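PDB 1UUF: aldehyde reductase YahK from Escherichia coli, which catalyses the NADPH-dependent reduction of a wide range of aldehydes to the corresponding alcohols, with two zinc ions bound in each subunit. Local coordinates for residues S62-V67 and E346-M351; P186-Q191 and H215-H220. All blocks are in the same frame, centred on the assembly; numbering follows the deposited sequence.

Contact 1: residues S62-V67 and E346-M351; sequences SDLHQV and EAYERM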
loop_
_atom_site.group_PDB
_atom_site.type_symbol
_atom_site.label_atom_id
_atom_site.label_comp_id
_atom_site.label_asym_id
_atom_site.label_seq_id
_atom_site.Cartn_x
_atom_site.Cartn_y
_atom_site.Cartn_z
ATOM N N SER A 62 3.002 23.997 1.379
ATOM C CA SER A 62 2.626 24.033 -0.026
ATOM C C SER A 62 2.665 25.461 -0.555
ATOM O O SER A 62 2.879 25.679 -1.751
ATOM C CB SER A 62 1.232 23.433 -0.236
ATOM O OG SER A 62 1.267 22.024 -0.067
ATOM N N ASP A 63 2.461 26.436 0.331
ATOM C CA ASP A 63 2.494 27.840 -0.075
ATOM C C ASP A 63 3.928 28.179 -0.464
ATOM O O ASP A 63 4.186 28.776 -1.507
ATOM C CB ASP A 63 2.080 28.771 1.070
ATOM C CG ASP A 63 0.674 28.509 1.576
ATOM O OD1 ASP A 63 -0.149 27.940 0.828
ATOM O OD2 ASP A 63 0.390 28.902 2.728
ATOM N N LEU A 64 4.853 27.789 0.407
ATOM C CA LEU A 64 6.273 28.030 0.208
ATOM C C LEU A 64 6.736 27.388 -1.095
ATOM O O LEU A 64 7.349 28.042 -1.939
ATOM C CB LEU A 64 7.049 27.454 1.397
ATOM C CG LEU A 64 8.555 27.683 1.517
ATOM C CD1 LEU A 64 8.980 27.380 2.948
ATOM C CD2 LEU A 64 9.311 26.803 0.532
ATOM N N HIS A 65 6.429 26.105 -1.253
ATOM C CA HIS A 65 6.799 25.359 -2.451
ATOM C C HIS A 65 6.271 26.036 -3.714
ATOM O O HIS A 65 6.998 26.198 -4.693
ATOM C CB HIS A 65 6.265 23.925 -2.349
ATOM C CG HIS A 65 6.437 23.116 -3.598
ATOM N ND1 HIS A 65 5.634 23.275 -4.705
ATOM C CD2 HIS A 65 7.319 22.135 -3.910
ATOM C CE1 HIS A 65 6.011 22.427 -5.647
ATOM N NE2 HIS A 65 7.031 21.724 -5.190
ATOM N N GLN A 66 5.007 26.446 -3.681
ATOM C CA GLN A 66 4.376 27.092 -4.826
ATOM C C GLN A 66 5.091 28.362 -5.287
ATOM O O GLN A 66 5.293 28.566 -6.482
ATOM C CB GLN A 66 2.919 27.426 -4.492
ATOM C CG GLN A 66 2.022 27.680 -5.698
ATOM C CD GLN A 66 1.725 26.416 -6.486
ATOM O OE1 GLN A 66 2.427 26.080 -7.441
ATOM N NE2 GLN A 66 0.685 25.699 -6.079
ATOM N N VAL A 67 5.476 29.218 -4.345
ATOM C CA VAL A 67 6.141 30.467 -4.706
ATOM C C VAL A 67 7.651 30.382 -4.917
ATOM O O VAL A 67 8.261 31.338 -5.396
ATOM C CB VAL A 67 5.867 31.570 -3.659
ATOM C CG1 VAL A 67 4.409 31.981 -3.712
ATOM C CG2 VAL A 67 6.228 31.076 -2.272
ATOM N N GLU A 346 9.846 35.694 6.241
ATOM C CA GLU A 346 10.643 35.288 7.394
ATOM C C GLU A 346 10.067 34.001 7.973
ATOM O O GLU A 346 10.798 33.150 8.475
ATOM C CB GLU A 346 10.639 36.382 8.469
ATOM C CG GLU A 346 11.243 37.712 8.033
ATOM C CD GLU A 346 10.226 38.645 7.396
ATOM O OE1 GLU A 346 9.613 38.267 6.376
ATOM O OE2 GLU A 346 10.040 39.763 7.924
ATOM N N ALA A 347 8.747 33.868 7.898
ATOM C CA ALA A 347 8.066 32.681 8.399
ATOM C C ALA A 347 8.516 31.454 7.610
ATOM O O ALA A 347 8.792 30.405 8.184
ATOM C CB ALA A 347 6.557 32.859 8.285
ATOM N N TYR A 348 8.599 31.588 6.290
ATOM C CA TYR A 348 9.030 30.470 5.460
ATOM C C TYR A 348 10.401 29.978 5.903
ATOM O O TYR A 348 10.617 28.777 6.063
ATOM C CB TYR A 348 9.098 30.868 3.981
ATOM C CG TYR A 348 7.760 31.069 3.298
ATOM C CD1 TYR A 348 6.609 30.432 3.759
ATOM C CD2 TYR A 348 7.660 31.860 2.153
ATOM C CE1 TYR A 348 5.386 30.580 3.092
ATOM C CE2 TYR A 348 6.448 32.013 1.480
ATOM C CZ TYR A 348 5.316 31.371 1.955
ATOM O OH TYR A 348 4.122 31.520 1.288
ATOM N N GLU A 349 11.323 30.915 6.104
ATOM C CA GLU A 349 12.680 30.578 6.522
ATOM C C GLU A 349 12.667 29.724 7.784
ATOM O O GLU A 349 13.350 28.703 7.860
ATOM C CB GLU A 349 13.486 31.855 6.768
ATOM C CG GLU A 349 13.452 32.848 5.612
ATOM C CD GLU A 349 14.040 32.290 4.326
ATOM O OE1 GLU A 349 13.961 32.982 3.291
ATOM O OE2 GLU A 349 14.584 31.164 4.350
ATOM N N ARG A 350 11.880 30.140 8.772
ATOM C CA ARG A 350 11.786 29.403 10.025
ATOM C C ARG A 350 11.138 28.034 9.829
ATOM O O ARG A 350 11.535 27.055 10.458
ATOM C CB ARG A 350 11.001 30.222 11.054
ATOM C CG ARG A 350 11.734 31.474 11.525
ATOM C CD ARG A 350 10.915 32.266 12.531
ATOM N NE ARG A 350 10.493 31.441 13.661
ATOM C CZ ARG A 350 9.620 31.830 14.584
ATOM N NH1 ARG A 350 9.074 33.039 14.516
ATOM N NH2 ARG A 350 9.275 31.003 15.562
ATOM N N MET A 351 10.139 27.969 8.953
ATOM C CA MET A 351 9.452 26.711 8.683
ATOM C C MET A 351 10.421 25.659 8.157
ATOM O O MET A 351 10.328 24.483 8.509
ATOM C CB MET A 351 8.338 26.928 7.659
ATOM C CG MET A 351 7.162 27.719 8.193
ATOM S SD MET A 351 5.985 28.120 6.900
ATOM C CE MET A 351 5.432 26.475 6.432
#
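Y348 carries this contact from its helix, laying its ring against L64 and reaching with its hydroxyl to D63. The main apolar element is a CH-pi contact: L64 CB lies 4.0 Å from the centroid of the Y348 ring, only 18° off the ring normal, and so sits over a face. L64 holds CG anti to its own backbone N (chi1 -174°), which sends the rest of the branch back along the tyrosine, the two side chains running past each other in opposite senses until L64 CD1 meets Y348 CB at 3.6 Å. V67 adds a second apolar touch, CG2 to Y348 CE2 at 3.9 Å, the side chains crossing at roughly a right angle. The axes of the two helical segments approach to 10.7 Å at a signed angle of -111°. Helix 61-68 follows the zinc ligand C60 in the GroES-like catalytic part of this zinc-dependent dehydrogenase. Y348 OH comes within 3.4 Å of D63 CB, a van der Waals touch, and is hydrogen-bonded to Y149 OH. The side chain of D63, about 6 Å from the catalytic zinc, accepts bonds from C60 N at OD2 and from G81 N at OD1. A leucine in place of Y348 would probably leave Y149 without its hydroxyl partner and strip L64 CB of the flat surface it rests on.

Contact 2: residues P186-Q191 and H215-H220; sequences PLRHWQ and HAMGAH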
loop_
_atom_site.group_PDB
_atom_site.type_symbol
_atom_site.label_atom_id
_atom_site.label_comp_id
_atom_site.label_asym_id
_atom_site.label_seq_id
_atom_site.Cartn_x
_atom_site.Cartn_y
_atom_site.Cartn_z
ATOM N N PRO A 186 -6.628 10.345 6.618
ATOM C CA PRO A 186 -6.040 9.002 6.631
ATOM C C PRO A 186 -6.238 8.289 7.967
ATOM O O PRO A 186 -6.362 7.072 8.005
ATOM C CB PRO A 186 -4.569 9.259 6.304
ATOM C CG PRO A 186 -4.331 10.646 6.840
ATOM C CD PRO A 186 -5.592 11.375 6.425
ATOM N N LEU A 187 -6.271 9.042 9.063
ATOM C CA LEU A 187 -6.484 8.424 10.366
ATOM C C LEU A 187 -7.855 7.762 10.365
ATOM O O LEU A 187 -8.020 6.657 10.885
ATOM C CB LEU A 187 -6.397 9.466 11.484
ATOM C CG LEU A 187 -4.985 9.956 11.802
ATOM C CD1 LEU A 187 -5.062 11.136 12.767
ATOM C CD2 LEU A 187 -4.165 8.808 12.399
ATOM N N ARG A 188 -8.837 8.432 9.769
ATOM C CA ARG A 188 -10.181 7.874 9.687
ATOM C C ARG A 188 -10.234 6.741 8.665
ATOM O O ARG A 188 -10.825 5.694 8.921
ATOM C CB ARG A 188 -11.202 8.946 9.292
ATOM C CG ARG A 188 -11.547 9.947 10.390
ATOM C CD ARG A 188 -12.074 9.254 11.643
ATOM N NE ARG A 188 -12.678 10.201 12.580
ATOM C CZ ARG A 188 -12.991 9.915 13.842
ATOM N NH1 ARG A 188 -12.754 8.705 14.331
ATOM N NH2 ARG A 188 -13.552 10.839 14.612
ATOM N N HIS A 189 -9.609 6.943 7.509
ATOM C CA HIS A 189 -9.634 5.915 6.469
ATOM C C HIS A 189 -9.039 4.594 6.934
ATOM O O HIS A 189 -9.568 3.524 6.616
ATOM C CB HIS A 189 -8.899 6.390 5.215
ATOM C CG HIS A 189 -9.185 5.554 4.007
ATOM N ND1 HIS A 189 -8.215 4.818 3.360
ATOM C CD2 HIS A 189 -10.338 5.332 3.333
ATOM C CE1 HIS A 189 -8.759 4.181 2.338
ATOM N NE2 HIS A 189 -10.046 4.476 2.298
ATOM N N TRP A 190 -7.943 4.656 7.684
ATOM C CA TRP A 190 -7.319 3.435 8.174
ATOM C C TRP A 190 -7.778 3.095 9.590
ATOM O O TRP A 190 -7.118 2.372 10.336
ATOM C CB TRP A 190 -5.796 3.534 8.050
ATOM C CG TRP A 190 -5.343 3.179 6.648
ATOM C CD1 TRP A 190 -5.151 1.919 6.141
ATOM C CD2 TRP A 190 -5.114 4.086 5.558
ATOM N NE1 TRP A 190 -4.818 1.990 4.803
ATOM C CE2 TRP A 190 -4.788 3.307 4.423
ATOM C CE3 TRP A 190 -5.153 5.482 5.431
ATOM C CZ2 TRP A 190 -4.502 3.880 3.176
ATOM C CZ3 TRP A 190 -4.869 6.050 4.191
ATOM C CH2 TRP A 190 -4.547 5.248 3.081
ATOM N N GLN A 191 -8.940 3.645 9.927
ATOM C CA GLN A 191 -9.642 3.403 11.182
ATOM C C GLN A 191 -8.887 3.508 12.499
ATOM O O GLN A 191 -8.948 2.594 13.328
ATOM C CB GLN A 191 -10.320 2.035 11.092
ATOM C CG GLN A 191 -10.901 1.761 9.708
ATOM C CD GLN A 191 -11.647 0.445 9.614
ATOM O OE1 GLN A 191 -11.899 -0.057 8.518
ATOM N NE2 GLN A 191 -12.019 -0.112 10.759
ATOM N N HIS A 215 -4.715 10.994 19.045
ATOM C CA HIS A 215 -4.955 10.889 20.478
ATOM C C HIS A 215 -6.437 11.084 20.778
ATOM O O HIS A 215 -7.031 10.327 21.552
ATOM C CB HIS A 215 -4.137 11.944 21.233
ATOM C CG HIS A 215 -4.460 12.024 22.692
ATOM N ND1 HIS A 215 -4.231 10.980 23.563
ATOM C CD2 HIS A 215 -5.019 13.012 23.429
ATOM C CE1 HIS A 215 -4.636 11.322 24.773
ATOM N NE2 HIS A 215 -5.119 12.550 24.720
ATOM N N ALA A 216 -7.033 12.098 20.156
ATOM C CA ALA A 216 -8.445 12.399 20.366
ATOM C C ALA A 216 -9.347 11.274 19.872
ATOM O O ALA A 216 -10.442 11.071 20.399
ATOM C CB ALA A 216 -8.803 13.704 19.676
ATOM N N MET A 217 -8.886 10.546 18.858
ATOM C CA MET A 217 -9.650 9.433 18.305
ATOM C C MET A 217 -9.586 8.210 19.209
ATOM O O MET A 217 -10.288 7.224 18.987
ATOM C CB MET A 217 -9.131 9.077 16.916
ATOM C CG MET A 217 -9.488 10.105 15.864
ATOM S SD MET A 217 -8.837 9.642 14.254
ATOM C CE MET A 217 -8.964 11.172 13.405
ATOM N N GLY A 218 -8.726 8.271 20.220
ATOM C CA GLY A 218 -8.620 7.170 21.159
ATOM C C GLY A 218 -7.581 6.101 20.883
ATOM O O GLY A 218 -7.562 5.081 21.564
ATOM N N ALA A 219 -6.714 6.317 19.899
ATOM C CA ALA A 219 -5.688 5.330 19.591
ATOM C C ALA A 219 -4.513 5.457 20.554
ATOM O O ALA A 219 -4.378 6.464 21.251
ATOM C CB ALA A 219 -5.197 5.515 18.155
ATOM N N HIS A 220 -3.692 4.415 20.622
ATOM C CA HIS A 220 -2.492 4.457 21.443
ATOM C C HIS A 220 -1.513 5.057 20.445
ATOM O O HIS A 220 -1.208 4.444 19.421
ATOM C CB HIS A 220 -2.052 3.054 21.847
ATOM C CG HIS A 220 -0.797 3.034 22.660
ATOM N ND1 HIS A 220 0.456 3.133 22.097
ATOM C CD2 HIS A 220 -0.604 2.957 23.999
ATOM C CE1 HIS A 220 1.368 3.117 23.053
ATOM N NE2 HIS A 220 0.751 3.010 24.216
HETATM O O HOH W 1 -12.302 6.850 17.175
#
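M217 reaches across to L187 and R188 with an almost straight side chain. Beyond CG its torsions are extended (chi2 179°, chi3 -164°), which carries the methyl group to the far helix, where CE meets L187 CB at 3.6 Å and SD lies 3.7 Å from the same CB. R188 behaves differently: the bend at chi2 (-57°) brings its aliphatic arm alongside the thioether end, with CD 4.1 Å from M217 CE, so that the methyl touches both R188 and L187. At the tip the flat guanidinium turns one face to the methionine, M217 CG standing 3.8 Å above the plane and displaced toward its rim. A water lies at the guanidinium edge, in plane; it donates to M217 O at 2.7 Å and accepts a weak, long bond from R188 NH1 at 3.4 Å. R188 NE is hydrogen-bonded to Y184 OH, and a cation-pi contact with F326 of helix 317-330 also engages the group. Both segments lie at helix C-termini closed by Schellman motifs, with Q191 and G218 at positive phi, and M217 leads from helix 205-216 of the Rossmann-type coenzyme domain toward strand 220-225. Direct contact thus rests on dispersion between apolar carbons, sulfur and a guanidinium face, while R188 NE keeps its bond to Y184 OH, so the guanidinium can turn a face to the methionine without giving up that bond.

From the N terminus the chain enters the GroES-like part, where residues 62-67 form one side of contact 1. It then passes through the structural-zinc region and helix 176-189, whose end supplies residues 186-191. Strand 197-201 and helix 205-216 follow, and residues 215-220 close contact 2 after 23 residues. The chain completes the parallel six-stranded sheet and comes back through strand 336-339 to helix 344-352, closing contact 1 after 278 residues. Contact 2 thus nests inside contact 1. Their centres are 29 Å apart on opposite sides of the chain's centre: one joins two sequence-distant helices near the catalytic zinc, the second packed on strand 359-363 of the mixed sheet, the other two consecutive helix ends beside the Rossmann-type sheet.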